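Local coordinates for D-glycero-alpha-D-manno-heptose 7-phosphate kinase (Campylobacter jejuni subsp. jejuni, PDB 4N3O), which catalyses the ATP-dependent phosphorylation of D-glycero-alpha-D-manno-heptose 7-phosphate at C-1, an early step toward the GDP-heptose used to build the capsule polysaccharide, at residues W263-K266 with K267-S270. Residues are numbered along the deposited sequence; the frame is centred on the assembly and turned at random.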
loop_
_atom_site.group_PDB
_atom_site.type_symbol
_atom_site.label_atom_id
_atom_site.label_comp_id
_atom_site.label_asym_id
_atom_site.label_seq_id
_atom_site.Cartn_x
_atom_site.Cartn_y
_atom_site.Cartn_z
ATOM N N TRP A 263 -3.912 13.749 -20.833
ATOM C CA TRP A 263 -5.190 13.551 -20.161
ATOM C C TRP A 263 -6.321 14.410 -20.733
ATOM O O TRP A 263 -7.488 14.227 -20.375
ATOM C CB TRP A 263 -4.999 13.807 -18.677
ATOM C CG TRP A 263 -4.312 12.673 -17.975
ATOM C CD1 TRP A 263 -3.454 11.748 -18.520
ATOM C CD2 TRP A 263 -4.348 12.406 -16.580
ATOM N NE1 TRP A 263 -3.002 10.891 -17.550
ATOM C CE2 TRP A 263 -3.527 11.279 -16.345
ATOM C CE3 TRP A 263 -5.005 13.003 -15.500
ATOM C CZ2 TRP A 263 -3.355 10.736 -15.075
ATOM C CZ3 TRP A 263 -4.838 12.458 -14.238
ATOM C CH2 TRP A 263 -4.017 11.341 -14.034
ATOM N N ARG A 264 -5.971 15.349 -21.609
ATOM C CA ARG A 264 -6.957 16.191 -22.286
ATOM C C ARG A 264 -6.878 15.813 -23.763
ATOM O O ARG A 264 -6.190 16.469 -24.547
ATOM C CB ARG A 264 -6.641 17.675 -22.086
ATOM C CG ARG A 264 -6.560 18.112 -20.633
ATOM C CD ARG A 264 -6.309 19.607 -20.536
ATOM N NE ARG A 264 -5.107 20.007 -21.275
ATOM C CZ ARG A 264 -3.879 20.118 -20.761
ATOM N NH1 ARG A 264 -2.876 20.482 -21.556
ATOM N NH2 ARG A 264 -3.637 19.869 -19.468
ATOM N N SER A 265 -7.567 14.735 -24.133
ATOM C CA SER A 265 -7.516 14.224 -25.504
ATOM C C SER A 265 -8.815 14.407 -26.273
ATOM O O SER A 265 -8.914 15.220 -27.192
ATOM C CB SER A 265 -7.178 12.725 -25.481
ATOM O OG SER A 265 -5.958 12.478 -24.818
ATOM N N LYS A 266 -9.804 13.632 -25.855
ATOM C CA LYS A 266 -11.113 13.552 -26.480
ATOM C C LYS A 266 -11.774 12.383 -25.781
ATOM O O LYS A 266 -12.826 12.527 -25.167
ATOM C CB LYS A 266 -10.997 13.237 -27.978
ATOM C CG LYS A 266 -12.282 12.716 -28.615
ATOM C CD LYS A 266 -12.010 12.093 -29.976
ATOM C CE LYS A 266 -13.243 11.407 -30.553
ATOM N NZ LYS A 266 -14.366 12.344 -30.820
ATOM N N LYS A 267 -11.116 11.226 -25.878
ATOM C CA LYS A 267 -11.595 9.988 -25.282
ATOM C C LYS A 267 -11.682 10.086 -23.755
ATOM O O LYS A 267 -12.434 9.340 -23.131
ATOM C CB LYS A 267 -10.704 8.811 -25.714
ATOM C CG LYS A 267 -11.160 7.450 -25.205
ATOM C CD LYS A 267 -10.439 6.289 -25.889
ATOM C CE LYS A 267 -8.922 6.354 -25.745
ATOM N NZ LYS A 267 -8.481 6.413 -24.324
ATOM N N ILE A 268 -10.918 10.997 -23.154
ATOM C CA ILE A 268 -10.976 11.186 -21.705
ATOM C C ILE A 268 -12.104 12.167 -21.405
ATOM O O ILE A 268 -13.042 11.840 -20.672
ATOM C CB ILE A 268 -9.637 11.681 -21.101
ATOM C CG1 ILE A 268 -8.575 10.568 -21.132
ATOM C CG2 ILE A 268 -9.827 12.122 -19.651
ATOM C CD1 ILE A 268 -8.171 10.099 -22.517
ATOM N N ILE A 269 -12.026 13.355 -22.004
ATOM C CA ILE A 269 -13.041 14.390 -21.791
ATOM C C ILE A 269 -14.434 13.906 -22.212
ATOM O O ILE A 269 -15.430 14.284 -21.597
ATOM C CB ILE A 269 -12.686 15.707 -22.525
ATOM C CG1 ILE A 269 -11.324 16.244 -22.054
ATOM C CG2 ILE A 269 -13.773 16.760 -22.311
ATOM C CD1 ILE A 269 -11.252 16.563 -20.573
ATOM N N SER A 270 -14.503 13.071 -23.247
ATOM C CA SER A 270 -15.787 12.533 -23.700
ATOM C C SER A 270 -16.369 11.623 -22.617
ATOM O O SER A 270 -17.534 11.779 -22.256
ATOM C CB SER A 270 -15.648 11.772 -25.031
ATOM O OG SER A 270 -16.896 11.261 -25.476
#
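Ile268 closes a tight local bend against the residues just before it: its CG2 lies 3.2 Å from the carbonyl O of Trp263, and its CD1 reaches 4.0 Å from Ser265 OG. With CG1 beside the backbone N (chi1 -71°), the two branches part company, CG2 going to the tryptophan carbonyl and the longer arm to the serine side chain. Isoleucine suits the place because its branched CB offers two hydrocarbon arms to two different points of the loop, while serine is small enough to let the methyl come alongside. Ile269 adds a looser contact, CG1 standing 4.4 Å from Arg264 CA, so aliphatic carbon also covers the backbone one residue further on.

The polar link is made by the main chain. Ser270 N donates to Lys266 O across 2.6 Å, a short bond with an N-H...O angle of 150°, and the nitrogen stands nearly in line with the C=O bond, at 161°. This i to i+4 pairing is of the alpha-helical kind, with Lys266 supplying the carbonyl. Lysine fits this exposed site: its long chain runs out from the turn, where the charged amine can be solvated.

Trp263 holds the other end of the bend. Its indole is buried, NE1 hydrogen-bonds to Leu17 O, and the ring meets Phe305 and Phe307, so a large flat residue fills this interior position. The side chain of Ser265 is about 7 Å from that of Gly20, probably part of the substrate site by analogy with relatives. The stretch thus links helix 252-262 to helix 267-273 within the C-terminal region of this GHMP kinase, with Trp263 and Ile268 both resting on Lys294 of strand 290-296.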